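Local coordinates for HRDC domain-containing protein (Bifidobacterium adolescentis ATCC 15703, PDB 3CYM), which is uncharacterised but probably acts as a 3'-5' exonuclease of the ribonuclease D type, trimming nucleic acid from its 3' end, at residues A[49-53]-A[248-254]; A[84-88]-A[111-115]; A[154-158]-A[299-303]; A[195-199]-A[417-423]; A[347-351]-A[394-398]. All blocks are in the same frame, centred on the assembly; numbering follows the deposited sequence.

Contact 1: residues A[49-53]-A[248-254]; sequences SGFRY and AREYDIA
The carbonyl oxygen F51 O takes the backbone A254 N at 2.8 Å, a nearly straight bond of 163° at the hydrogen whose donor stands well above the carbonyl plane. D252 follows the end of helix 231-250 with positive phi, and its CG is set anti to the backbone N (chi1 -167°), which turns both carboxylate oxygens to the other segment. D252 OD2 forms a salt bridge with R52 NH2 at 3.0 Å; it lies in the guanidinium plane, yet is itself met from above the carboxylate plane, the two planes being 76° apart. D252 OD1 accepts a weak bond from Y53 N at 3.4 Å. Here a loop between strands 40-47 and 57-65 of the RNase H-like exonuclease sheet docks on the C-terminal end of a helix of the HRDC family region. Y53 lies alongside R249: R249 CB sits 3.8 Å from the centroid of the Y53 ring, almost along its normal, a CH-pi contact over the face. Y53 CD1 meets A248 CB at 3.7 Å. The Y53 hydroxyl and R249 NH1 both find their polar partner in D245, one turn earlier on the helix, whereas R52 NE bonds Y303 OH.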
# COMPACT_ATOMS: atom_id res chain seq x y z
N SER A 49 4.42 0.88 -10.16
CA SER A 49 4.42 2.11 -9.37
C SER A 49 5.64 2.96 -9.68
O SER A 49 6.74 2.42 -9.86
CB SER A 49 4.39 1.79 -7.87
OG SER A 49 5.57 1.10 -7.49
N GLY A 50 5.46 4.27 -9.76
CA GLY A 50 6.54 5.17 -10.14
C GLY A 50 6.59 5.35 -11.65
O GLY A 50 7.13 6.35 -12.13
N PHE A 51 6.02 4.39 -12.39
CA PHE A 51 6.02 4.41 -13.86
C PHE A 51 4.64 4.68 -14.46
O PHE A 51 4.43 5.71 -15.12
CB PHE A 51 6.57 3.09 -14.41
CG PHE A 51 8.00 2.83 -14.04
CD1 PHE A 51 9.04 3.30 -14.84
CD2 PHE A 51 8.31 2.10 -12.88
CE1 PHE A 51 10.36 3.06 -14.49
CE2 PHE A 51 9.63 1.86 -12.53
CZ PHE A 51 10.67 2.34 -13.34
N ARG A 52 3.70 3.76 -14.24
CA ARG A 52 2.32 3.92 -14.70
C ARG A 52 1.52 4.78 -13.72
O ARG A 52 2.06 5.20 -12.69
CB ARG A 52 1.65 2.55 -14.90
CG ARG A 52 2.23 1.72 -16.04
CD ARG A 52 2.26 2.51 -17.33
NE ARG A 52 2.98 1.81 -18.39
CZ ARG A 52 2.41 1.27 -19.46
NH1 ARG A 52 3.15 0.65 -20.37
NH2 ARG A 52 1.09 1.33 -19.62
N TYR A 53 0.25 5.01 -14.03
CA TYR A 53 -0.59 5.92 -13.24
C TYR A 53 -0.76 5.55 -11.77
O TYR A 53 -0.24 6.24 -10.89
CB TYR A 53 -1.96 6.14 -13.90
CG TYR A 53 -2.91 6.97 -13.06
CD1 TYR A 53 -2.66 8.33 -12.83
CD2 TYR A 53 -4.05 6.40 -12.48
CE1 TYR A 53 -3.52 9.09 -12.06
CE2 TYR A 53 -4.91 7.16 -11.70
CZ TYR A 53 -4.65 8.50 -11.50
OH TYR A 53 -5.50 9.26 -10.74
N ALA A 248 -2.55 12.24 -16.31
CA ALA A 248 -1.76 11.08 -15.89
C ALA A 248 -2.57 9.79 -15.99
O ALA A 248 -2.02 8.74 -16.34
CB ALA A 248 -1.24 11.28 -14.50
N ARG A 249 -3.86 9.89 -15.68
CA ARG A 249 -4.79 8.75 -15.76
C ARG A 249 -5.12 8.42 -17.22
O ARG A 249 -5.16 7.26 -17.60
CB ARG A 249 -6.07 9.07 -14.99
CG ARG A 249 -7.07 7.91 -14.92
CD ARG A 249 -8.43 8.33 -14.35
NE ARG A 249 -8.38 8.57 -12.91
CZ ARG A 249 -8.33 9.77 -12.34
NH1 ARG A 249 -8.29 9.87 -11.01
NH2 ARG A 249 -8.31 10.88 -13.08
N GLU A 250 -5.34 9.47 -18.01
CA GLU A 250 -5.68 9.35 -19.42
C GLU A 250 -4.54 8.72 -20.21
O GLU A 250 -4.76 7.86 -21.06
CB GLU A 250 -6.04 10.73 -19.99
CG GLU A 250 -6.23 10.78 -21.50
CD GLU A 250 -6.46 12.18 -22.01
OE1 GLU A 250 -6.32 13.15 -21.23
OE2 GLU A 250 -6.78 12.32 -23.22
N TYR A 251 -3.31 9.16 -19.91
CA TYR A 251 -2.12 8.70 -20.61
C TYR A 251 -1.38 7.55 -19.92
O TYR A 251 -0.35 7.10 -20.42
CB TYR A 251 -1.17 9.87 -20.88
CG TYR A 251 -1.65 10.75 -22.00
CD1 TYR A 251 -1.34 10.45 -23.32
CD2 TYR A 251 -2.43 11.87 -21.75
CE1 TYR A 251 -1.78 11.25 -24.36
CE2 TYR A 251 -2.88 12.68 -22.78
CZ TYR A 251 -2.55 12.36 -24.08
OH TYR A 251 -2.98 13.15 -25.12
N ASP A 252 -1.92 7.11 -18.78
CA ASP A 252 -1.42 5.97 -18.00
C ASP A 252 0.07 6.11 -17.64
O ASP A 252 0.91 5.34 -18.09
CB ASP A 252 -1.72 4.65 -18.73
CG ASP A 252 -1.52 3.43 -17.86
OD1 ASP A 252 -1.40 3.58 -16.62
OD2 ASP A 252 -1.47 2.32 -18.42
N ILE A 253 0.36 7.12 -16.83
CA ILE A 253 1.73 7.45 -16.46
C ILE A 253 1.72 8.08 -15.07
O ILE A 253 0.74 8.74 -14.70
CB ILE A 253 2.40 8.38 -17.55
CG1 ILE A 253 3.89 8.63 -17.26
CG2 ILE A 253 1.58 9.67 -17.76
CD1 ILE A 253 4.60 9.44 -18.33
N ALA A 254 2.78 7.84 -14.29
CA ALA A 254 2.93 8.45 -12.97
C ALA A 254 2.87 9.97 -13.08
O ALA A 254 3.61 10.55 -13.86
CB ALA A 254 4.25 8.03 -12.35

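Contact 2: residues A[84-88]-A[111-115]; sequences WNDFN and LGMEP
N88 reaches across to the backbone of 112-114 with two hydrogen bonds that tie helix 84-91 of the RNase H-like exonuclease fold to the loop between helix 101-111 and strand 117-120. From its CB, with CG anti to the carbonyl carbon (chi1 -65°), the side chain runs to a terminal amide that uses both of its ends. N88 OD1 accepts the N-H of E114 at 2.9 Å, from a donor well out of the amide's carbonyl plane, and also lies near M113 CA. N88 ND2 gives its hydrogen to G112 O at 3.0 Å and 161°, the acceptor lying almost in the amide plane. G112 has positive phi and closes helix 101-111 in a Schellman motif; any side chain at these angles would collide with L111 O, which calls for glycine. Beside these bonds, M113 lies across the junction of the W84 and F87 rings. Its CG lies 4.0 Å from W84 CE3 and 4.1 Å from F87 CD2, and its SD makes oblique Met-aromatic contacts with both rings. L111 CB lies over the rim of the W84 ring, on the face that M113 CE also meets. The methyl M113 CE ends 4.3 Å from the centroid of the W84 six-membered ring, 10° off the normal.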
# COMPACT_ATOMS: atom_id res chain seq x y z
N TRP A 84 -12.44 -13.96 -14.89
CA TRP A 84 -11.82 -14.17 -13.58
C TRP A 84 -12.71 -14.94 -12.61
O TRP A 84 -12.26 -15.37 -11.55
CB TRP A 84 -11.32 -12.84 -12.97
CG TRP A 84 -9.95 -12.43 -13.48
CD1 TRP A 84 -9.68 -11.41 -14.35
CD2 TRP A 84 -8.69 -13.03 -13.16
NE1 TRP A 84 -8.33 -11.34 -14.60
CE2 TRP A 84 -7.69 -12.33 -13.88
CE3 TRP A 84 -8.30 -14.10 -12.34
CZ2 TRP A 84 -6.33 -12.66 -13.80
CZ3 TRP A 84 -6.94 -14.43 -12.26
CH2 TRP A 84 -5.98 -13.70 -12.99
N ASN A 85 -13.98 -15.13 -13.01
CA ASN A 85 -14.92 -15.92 -12.22
C ASN A 85 -14.63 -17.41 -12.34
O ASN A 85 -14.99 -18.19 -11.46
CB ASN A 85 -16.37 -15.61 -12.63
CG ASN A 85 -16.91 -14.31 -12.01
OD1 ASN A 85 -18.03 -14.28 -11.50
ND2 ASN A 85 -16.12 -13.24 -12.06
N ASP A 86 -13.95 -17.80 -13.42
CA ASP A 86 -13.47 -19.18 -13.59
C ASP A 86 -12.44 -19.48 -12.52
O ASP A 86 -12.42 -20.58 -11.96
CB ASP A 86 -12.82 -19.37 -14.96
CG ASP A 86 -13.77 -19.14 -16.12
OD1 ASP A 86 -15.01 -19.15 -15.91
OD2 ASP A 86 -13.27 -18.95 -17.25
N PHE A 87 -11.59 -18.49 -12.24
CA PHE A 87 -10.58 -18.56 -11.20
C PHE A 87 -11.17 -18.79 -9.81
O PHE A 87 -10.70 -19.65 -9.08
CB PHE A 87 -9.73 -17.28 -11.22
CG PHE A 87 -8.55 -17.34 -10.32
CD1 PHE A 87 -7.34 -17.80 -10.80
CD2 PHE A 87 -8.64 -16.96 -8.99
CE1 PHE A 87 -6.24 -17.87 -9.97
CE2 PHE A 87 -7.55 -17.03 -8.15
CZ PHE A 87 -6.35 -17.50 -8.64
N ASN A 88 -12.19 -18.01 -9.46
CA ASN A 88 -12.87 -18.12 -8.17
C ASN A 88 -13.52 -19.48 -7.95
O ASN A 88 -13.51 -20.02 -6.83
CB ASN A 88 -13.95 -17.05 -8.06
CG ASN A 88 -13.40 -15.66 -8.05
OD1 ASN A 88 -12.36 -15.39 -7.44
ND2 ASN A 88 -14.09 -14.74 -8.71
N LEU A 111 -10.07 -6.91 -10.10
CA LEU A 111 -10.11 -7.87 -11.21
C LEU A 111 -11.33 -8.79 -11.12
O LEU A 111 -11.67 -9.47 -12.08
CB LEU A 111 -8.80 -8.65 -11.31
CG LEU A 111 -7.61 -7.85 -11.87
CD1 LEU A 111 -6.26 -8.39 -11.41
CD2 LEU A 111 -7.65 -7.76 -13.39
N GLY A 112 -11.99 -8.80 -9.96
CA GLY A 112 -13.19 -9.60 -9.75
C GLY A 112 -12.92 -10.89 -8.99
O GLY A 112 -13.79 -11.76 -8.93
N MET A 113 -11.73 -11.00 -8.40
CA MET A 113 -11.41 -12.14 -7.56
C MET A 113 -12.10 -12.01 -6.20
O MET A 113 -12.37 -10.91 -5.73
CB MET A 113 -9.89 -12.29 -7.39
CG MET A 113 -9.19 -12.92 -8.58
SD MET A 113 -7.39 -12.79 -8.49
CE MET A 113 -7.13 -11.27 -9.35
N GLU A 114 -12.41 -13.15 -5.59
CA GLU A 114 -13.11 -13.16 -4.31
C GLU A 114 -12.48 -14.11 -3.30
O GLU A 114 -13.01 -15.20 -3.07
CB GLU A 114 -14.59 -13.51 -4.53
CG GLU A 114 -15.55 -12.83 -3.56
CD GLU A 114 -15.85 -13.66 -2.31
OE1 GLU A 114 -15.69 -13.14 -1.19
OE2 GLU A 114 -16.25 -14.84 -2.45
N PRO A 115 -11.34 -13.71 -2.68
CA PRO A 115 -10.74 -14.49 -1.59
C PRO A 115 -11.69 -14.67 -0.41
O PRO A 115 -12.27 -13.69 0.08
CB PRO A 115 -9.52 -13.65 -1.18
CG PRO A 115 -9.23 -12.80 -2.38
CD PRO A 115 -10.55 -12.50 -2.97

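Contact 3: residues A[154-158]-A[299-303]; sequences ADWSY and MFERY
D155 OD2 is gripped by three donors, reached because CG stands anti to the backbone N (chi1 -179°), which carries the carboxylate across to R302 and Y303. Y303 OH meets OD2 at 2.6 Å on the syn side; in the conformer described, R302 NH1 meets it at 2.8 Å on the anti side and R302 NH2 at 3.1 Å from above the carboxylate plane. R302 thus approaches end-on, both nitrogens to one oxygen, with the guanidinium plane 69° from the carboxylate; the arginine has a second conformer, so this grip may not be permanent. D155 OD1 serves its own loop, accepting S157 N in an Asx turn and S157 OG from the same face. R302 NH1 gives a further bond to M299 O on a lone pair, at 2.8 Å. An asparagine in place of D155 would probably leave the R302 guanidinium without its charged mate and put an amide N-H where one of the two oxygens now only accepts. D155, S157 and Y303 are buried, whereas toward Y158, M299 and the outer part of R302 the two segments meet by van der Waals and sulfur-aromatic contacts alone. There Y158 CD2 lies over one face of the R302 guanidinium, 3.4 Å from R302 NH2, and M299 SD meets Y158 CD2 at 3.7 Å, an oblique Met-aromatic contact. The loop leading to helix 163-174 is thereby joined to the end of helix 296-301, with W58 of strand 57-65 touching S157 and W156.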
# COMPACT_ATOMS: atom_id res chain seq x y z
N ALA A 154 10.90 -2.63 -10.39
CA ALA A 154 10.81 -2.79 -11.84
C ALA A 154 9.55 -2.14 -12.42
O ALA A 154 8.54 -1.95 -11.73
CB ALA A 154 10.84 -4.27 -12.20
N ASP A 155 9.62 -1.79 -13.70
CA ASP A 155 8.43 -1.37 -14.41
C ASP A 155 7.73 -2.62 -14.91
O ASP A 155 8.05 -3.12 -15.98
CB ASP A 155 8.76 -0.44 -15.59
CG ASP A 155 7.51 0.03 -16.33
OD1 ASP A 155 6.39 -0.37 -15.97
OD2 ASP A 155 7.64 0.80 -17.29
N TRP A 156 6.75 -3.10 -14.14
CA TRP A 156 6.08 -4.37 -14.46
C TRP A 156 5.20 -4.35 -15.70
O TRP A 156 4.70 -5.40 -16.12
CB TRP A 156 5.33 -4.91 -13.25
CG TRP A 156 6.28 -5.33 -12.19
CD1 TRP A 156 6.69 -4.60 -11.11
CD2 TRP A 156 7.00 -6.57 -12.15
NE1 TRP A 156 7.61 -5.32 -10.38
CE2 TRP A 156 7.82 -6.53 -11.00
CE3 TRP A 156 7.03 -7.71 -12.96
CZ2 TRP A 156 8.65 -7.60 -10.63
CZ3 TRP A 156 7.86 -8.78 -12.60
CH2 TRP A 156 8.66 -8.71 -11.44
N SER A 157 5.05 -3.17 -16.31
CA SER A 157 4.34 -3.02 -17.59
C SER A 157 5.19 -3.38 -18.81
O SER A 157 4.68 -3.38 -19.93
CB SER A 157 3.80 -1.60 -17.74
OG SER A 157 4.84 -0.68 -17.97
N TYR A 158 6.47 -3.66 -18.59
CA TYR A 158 7.40 -4.03 -19.66
C TYR A 158 6.99 -5.38 -20.27
O TYR A 158 6.86 -6.36 -19.56
CB TYR A 158 8.83 -4.10 -19.12
CG TYR A 158 9.93 -4.00 -20.16
CD1 TYR A 158 10.34 -5.12 -20.89
CD2 TYR A 158 10.56 -2.77 -20.42
CE1 TYR A 158 11.35 -5.03 -21.86
CE2 TYR A 158 11.57 -2.67 -21.39
CZ TYR A 158 11.95 -3.80 -22.10
OH TYR A 158 12.95 -3.73 -23.06
N MET A 299 14.92 3.09 -18.13
CA MET A 299 13.59 2.53 -17.94
C MET A 299 12.52 3.62 -17.83
O MET A 299 11.40 3.44 -18.29
CB MET A 299 13.55 1.58 -16.74
CG MET A 299 12.44 0.54 -16.81
SD MET A 299 12.59 -0.73 -18.10
CE MET A 299 14.32 -1.18 -17.98
N PHE A 300 12.88 4.76 -17.23
CA PHE A 300 12.00 5.92 -17.19
C PHE A 300 11.94 6.63 -18.53
O PHE A 300 10.88 7.09 -18.94
CB PHE A 300 12.44 6.92 -16.10
CG PHE A 300 12.02 6.53 -14.72
CD1 PHE A 300 10.71 6.74 -14.29
CD2 PHE A 300 12.92 5.95 -13.85
CE1 PHE A 300 10.32 6.37 -13.02
CE2 PHE A 300 12.54 5.57 -12.57
CZ PHE A 300 11.24 5.78 -12.16
N GLU A 301 13.09 6.69 -19.21
CA GLU A 301 13.23 7.36 -20.51
C GLU A 301 12.30 6.83 -21.61
O GLU A 301 12.05 7.52 -22.61
CB GLU A 301 14.68 7.34 -21.00
CG GLU A 301 15.56 8.45 -20.43
CD GLU A 301 14.99 9.83 -20.67
OE1 GLU A 301 14.92 10.61 -19.70
OE2 GLU A 301 14.60 10.13 -21.82
N ARG A 302 11.80 5.61 -21.41
CA ARG A 302 10.79 4.99 -22.27
C ARG A 302 9.49 5.80 -22.31
O ARG A 302 8.73 5.70 -23.27
CB ARG A 302 10.47 3.58 -21.78
CG ARG A 302 11.44 2.52 -22.24
CD ARG A 302 11.51 1.34 -21.29
NE ARG A 302 10.27 0.57 -21.21
CZ ARG A 302 9.44 0.58 -20.16
NH1 ARG A 302 9.70 1.35 -19.10
NH2 ARG A 302 8.35 -0.18 -20.17
N TYR A 303 9.25 6.56 -21.26
CA TYR A 303 8.02 7.35 -21.13
C TYR A 303 8.13 8.75 -21.73
O TYR A 303 7.15 9.50 -21.70
CB TYR A 303 7.59 7.42 -19.66
CG TYR A 303 7.07 6.08 -19.17
CD1 TYR A 303 5.72 5.77 -19.23
CD2 TYR A 303 7.95 5.10 -18.68
CE1 TYR A 303 5.24 4.55 -18.81
CE2 TYR A 303 7.48 3.87 -18.24
CZ TYR A 303 6.12 3.60 -18.32
OH TYR A 303 5.64 2.39 -17.89

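Contact 4: residues A[195-199]-A[417-423]; sequences WAQEE and RDWQVSL. With GOL (glycerol), chain D.
E199 binds R417 and W419 with both its oxygens. E199 OE1 accepts R417 NE and W419 NE1, each at 2.8 Å and from opposite faces of the carboxylate, while E199 OE2 takes R417 NH1 on its syn lone pair. The arginine therefore grips side-on, one nitrogen to each oxygen. R417 NH1 also donates to O1 of a glycerol, probably from the crystallisation liquor. E198 OE2 accepts the backbone W419 N at 3.1 Å, and a water bridges E198 OE2 to D418 N. W419 CG sits between the backbone N and the carbonyl carbon (chi1 71°), bringing the indole across W195 and NE1 to E199. Q420 CG covers one face; on the other, the W419 six-membered ring and W195 five-membered ring form an offset stack, centroids 4.2 Å apart and planes at 15°. A leucine in place of W419 would probably strip E199 OE1 of one donor and leave W195 without its stacking partner. The local axes of 195-199 and 418-423 run at 132°, with L127 of helix 121-127 against both tryptophans and I376 of helix 360-380 touching L423.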
# COMPACT_ATOMS: atom_id res chain seq x y z
N TRP A 195 -5.88 -14.46 17.78
CA TRP A 195 -5.53 -13.07 17.53
C TRP A 195 -5.24 -12.93 16.05
O TRP A 195 -5.78 -12.04 15.40
CB TRP A 195 -4.26 -12.68 18.28
CG TRP A 195 -4.32 -12.60 19.77
CD1 TRP A 195 -5.33 -13.02 20.59
CD2 TRP A 195 -3.29 -12.08 20.62
NE1 TRP A 195 -4.99 -12.79 21.90
CE2 TRP A 195 -3.75 -12.21 21.95
CE3 TRP A 195 -2.03 -11.52 20.38
CZ2 TRP A 195 -2.98 -11.79 23.04
CZ3 TRP A 195 -1.27 -11.10 21.47
CH2 TRP A 195 -1.75 -11.24 22.78
N ALA A 196 -4.39 -13.83 15.54
CA ALA A 196 -4.06 -13.92 14.12
C ALA A 196 -5.31 -14.00 13.25
O ALA A 196 -5.51 -13.15 12.38
CB ALA A 196 -3.14 -15.10 13.86
N GLN A 197 -6.17 -14.99 13.52
CA GLN A 197 -7.41 -15.16 12.77
C GLN A 197 -8.29 -13.89 12.71
O GLN A 197 -8.75 -13.53 11.62
CB GLN A 197 -8.21 -16.36 13.31
CG GLN A 197 -9.31 -16.86 12.38
CD GLN A 197 -8.86 -16.96 10.93
OE1 GLN A 197 -7.87 -17.62 10.61
NE2 GLN A 197 -9.59 -16.29 10.04
N GLU A 198 -8.47 -13.21 13.85
CA GLU A 198 -9.21 -11.94 13.91
C GLU A 198 -8.57 -10.82 13.08
O GLU A 198 -9.27 -9.97 12.51
CB GLU A 198 -9.33 -11.45 15.36
CG GLU A 198 -10.35 -12.17 16.22
CD GLU A 198 -10.63 -11.46 17.54
OE1 GLU A 198 -10.87 -12.16 18.55
OE2 GLU A 198 -10.63 -10.21 17.57
N GLU A 199 -7.24 -10.83 13.02
CA GLU A 199 -6.51 -9.84 12.24
C GLU A 199 -6.63 -10.14 10.76
O GLU A 199 -6.60 -9.22 9.95
CB GLU A 199 -5.05 -9.77 12.66
CG GLU A 199 -4.80 -9.17 14.04
CD GLU A 199 -5.34 -7.76 14.17
OE1 GLU A 199 -6.30 -7.59 14.96
OE2 GLU A 199 -4.83 -6.85 13.49
N ARG A 417 -10.03 -4.63 17.32
CA ARG A 417 -10.58 -5.97 17.31
C ARG A 417 -10.94 -6.42 18.72
O ARG A 417 -10.45 -5.86 19.70
CB ARG A 417 -9.59 -6.94 16.67
CG ARG A 417 -9.76 -7.07 15.16
CD ARG A 417 -9.51 -5.76 14.45
NE ARG A 417 -8.08 -5.58 14.20
CZ ARG A 417 -7.48 -4.41 14.03
NH1 ARG A 417 -6.17 -4.38 13.80
NH2 ARG A 417 -8.15 -3.27 14.11
N ASP A 418 -11.83 -7.41 18.79
CA ASP A 418 -12.28 -7.96 20.07
C ASP A 418 -11.13 -8.42 20.96
O ASP A 418 -11.16 -8.18 22.16
CB ASP A 418 -13.26 -9.11 19.85
CG ASP A 418 -14.53 -8.69 19.14
OD1 ASP A 418 -14.76 -7.47 18.96
OD2 ASP A 418 -15.31 -9.59 18.76
N TRP A 419 -10.11 -9.06 20.38
CA TRP A 419 -8.97 -9.53 21.18
C TRP A 419 -8.15 -8.38 21.76
O TRP A 419 -7.61 -8.50 22.86
CB TRP A 419 -8.07 -10.49 20.39
CG TRP A 419 -7.25 -9.87 19.28
CD1 TRP A 419 -7.61 -9.73 17.97
CD2 TRP A 419 -5.92 -9.33 19.38
NE1 TRP A 419 -6.60 -9.13 17.25
CE2 TRP A 419 -5.55 -8.88 18.09
CE3 TRP A 419 -5.01 -9.18 20.44
CZ2 TRP A 419 -4.31 -8.28 17.83
CZ3 TRP A 419 -3.77 -8.59 20.17
CH2 TRP A 419 -3.44 -8.14 18.88
N GLN A 420 -8.09 -7.27 21.03
CA GLN A 420 -7.33 -6.10 21.44
C GLN A 420 -8.03 -5.42 22.60
O GLN A 420 -7.40 -5.09 23.58
CB GLN A 420 -7.14 -5.12 20.29
CG GLN A 420 -6.45 -5.74 19.10
CD GLN A 420 -6.14 -4.76 18.02
OE1 GLN A 420 -7.00 -3.98 17.61
NE2 GLN A 420 -4.91 -4.78 17.55
N VAL A 421 -9.35 -5.27 22.47
CA VAL A 421 -10.23 -4.74 23.52
C VAL A 421 -10.21 -5.60 24.80
O VAL A 421 -10.04 -5.07 25.90
CB VAL A 421 -11.68 -4.56 22.99
CG1 VAL A 421 -12.62 -4.11 24.09
CG2 VAL A 421 -11.70 -3.57 21.85
N SER A 422 -10.36 -6.91 24.65
CA SER A 422 -10.29 -7.84 25.78
C SER A 422 -8.94 -7.84 26.51
O SER A 422 -8.90 -8.00 27.72
CB SER A 422 -10.61 -9.25 25.31
OG SER A 422 -11.94 -9.31 24.84
N LEU A 423 -7.86 -7.66 25.76
CA LEU A 423 -6.51 -7.62 26.34
C LEU A 423 -6.21 -6.28 27.01
O LEU A 423 -5.50 -6.23 28.00
CB LEU A 423 -5.47 -7.91 25.25
CG LEU A 423 -4.01 -8.14 25.65
CD1 LEU A 423 -3.86 -9.36 26.56
CD2 LEU A 423 -3.16 -8.28 24.40
C1 GOL D . -3.94 -1.82 13.70
O1 GOL D . -5.24 -1.50 14.15
C2 GOL D . -3.27 -2.73 14.72
O2 GOL D . -2.20 -2.02 15.30
C3 GOL D . -2.76 -4.00 14.06
O3 GOL D . -2.89 -5.09 14.95
O HOH W 1 -12.59 -8.52 16.17

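Contact 5: residues A[347-351]-A[394-398]; sequences SAPKS and RNLCW
One hydrogen bond crosses between A348 and N395: A348 N donates to N395 OD1 at 2.9 Å and 161°, the donor tilted from the carbonyl plane. N395 OD1 also receives Q391 NE2, and N395 ND2 donates to Q414, so both ends of the amide are engaged. CH-pi contacts form the second group. The W398 indole, with CG anti to the backbone N (chi1 -166°), turns one face to the incoming chain; P349 CD stands 3.5 Å from the centroid of its six-membered ring, 10° off the normal, and A348 CA lies 3.9 Å from that of the five-membered ring. Apolar packing adds A348 CB against W398 CB at 3.7 Å. Lastly, K350 CA lies over one face of the R394 guanidinium, 3.7 Å from R394 NE, while R394 NH2 bonds Q391. Here the segment leading into helix 352-358 packs on the C-terminal end of helix 390-397, a proline-on-tryptophan contact within the all-helical, HRDC-like C-terminal domain of this exonuclease family.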
# COMPACT_ATOMS: atom_id res chain seq x y z
N SER A 347 -10.74 13.87 15.85
CA SER A 347 -9.62 12.98 16.13
C SER A 347 -8.36 13.74 16.58
O SER A 347 -8.13 14.89 16.19
CB SER A 347 -9.31 12.07 14.94
OG SER A 347 -8.94 12.82 13.79
N ALA A 348 -7.56 13.07 17.41
CA ALA A 348 -6.38 13.64 18.06
C ALA A 348 -5.23 13.91 17.09
O ALA A 348 -5.07 13.16 16.11
CB ALA A 348 -5.91 12.70 19.14
N PRO A 349 -4.42 14.97 17.35
CA PRO A 349 -3.13 15.15 16.68
C PRO A 349 -2.19 13.98 16.95
O PRO A 349 -2.15 13.46 18.07
CB PRO A 349 -2.58 16.43 17.33
CG PRO A 349 -3.35 16.59 18.60
CD PRO A 349 -4.71 16.08 18.27
N LYS A 350 -1.45 13.57 15.92
CA LYS A 350 -0.48 12.47 16.05
C LYS A 350 0.79 12.95 16.74
O LYS A 350 1.54 12.15 17.32
CB LYS A 350 -0.13 11.88 14.67
CG LYS A 350 -1.31 11.49 13.82
CD LYS A 350 -0.93 11.46 12.35
CE LYS A 350 -2.14 11.63 11.46
NZ LYS A 350 -1.76 12.08 10.09
N SER A 351 1.04 14.25 16.68
CA SER A 351 2.26 14.85 17.21
C SER A 351 2.14 15.07 18.72
O SER A 351 1.24 15.77 19.18
CB SER A 351 2.54 16.18 16.48
OG SER A 351 3.77 16.75 16.90
N ARG A 394 -4.78 7.70 21.40
CA ARG A 394 -4.74 9.15 21.27
C ARG A 394 -6.15 9.75 21.16
O ARG A 394 -6.48 10.70 21.88
CB ARG A 394 -3.89 9.56 20.06
CG ARG A 394 -2.42 9.18 20.17
CD ARG A 394 -1.56 9.96 19.17
NE ARG A 394 -1.60 9.38 17.83
CZ ARG A 394 -0.73 8.49 17.37
NH1 ARG A 394 0.26 8.05 18.14
NH2 ARG A 394 -0.86 8.03 16.14
N ASN A 395 -6.97 9.19 20.27
CA ASN A 395 -8.37 9.59 20.15
C ASN A 395 -9.15 9.47 21.48
O ASN A 395 -9.89 10.39 21.85
CB ASN A 395 -9.07 8.80 19.02
CG ASN A 395 -8.57 9.19 17.63
OD1 ASN A 395 -7.81 10.15 17.47
ND2 ASN A 395 -9.02 8.45 16.61
N LEU A 396 -8.92 8.37 22.20
CA LEU A 396 -9.53 8.11 23.52
C LEU A 396 -9.19 9.16 24.58
O LEU A 396 -10.05 9.54 25.38
CB LEU A 396 -9.13 6.71 24.00
CG LEU A 396 -9.49 6.19 25.40
CD1 LEU A 396 -10.95 5.76 25.51
CD2 LEU A 396 -8.58 5.03 25.74
N CYS A 397 -7.94 9.60 24.59
CA CYS A 397 -7.47 10.56 25.58
C CYS A 397 -7.65 12.01 25.12
O CYS A 397 -7.36 12.94 25.87
CB CYS A 397 -6.02 10.26 25.95
SG CYS A 397 -5.83 8.63 26.72
N TRP A 398 -8.15 12.19 23.90
CA TRP A 398 -8.40 13.52 23.33
C TRP A 398 -9.71 14.10 23.86
O TRP A 398 -10.68 14.29 23.12
CB TRP A 398 -8.40 13.46 21.81
CG TRP A 398 -8.32 14.80 21.14
CD1 TRP A 398 -9.22 15.33 20.28
CD2 TRP A 398 -7.28 15.79 21.30
NE1 TRP A 398 -8.82 16.59 19.88
CE2 TRP A 398 -7.63 16.89 20.49
CE3 TRP A 398 -6.09 15.85 22.05
CZ2 TRP A 398 -6.84 18.04 20.40
CZ3 TRP A 398 -5.31 16.99 21.96
CH2 TRP A 398 -5.68 18.06 21.14

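Overall arrangement
Contacts 1 and 3 form one continuous interface, their centres 11 Å apart: F51 stacks on F300, and G50 O lies 3.3 Å from F300 CE1. Together they fasten loops of the exonuclease domain to helices 231-250 and 296-301. Contact 2 belongs to the exonuclease fold alone, nested along the chain within the loop closed by contact 1. The M113 side chain is about 13 Å from a sodium ion of the site D44, E46 and D172, so contact 2 does not line it; the F51 side chain of contact 1 is about 14 Å from a sodium ion. Contacts 4 and 5, with centres 22 Å apart, concern the C-terminal helical domain; contact 4 joins it to helix 193-207, across the chain's centre from contact 1, 39 Å between centres.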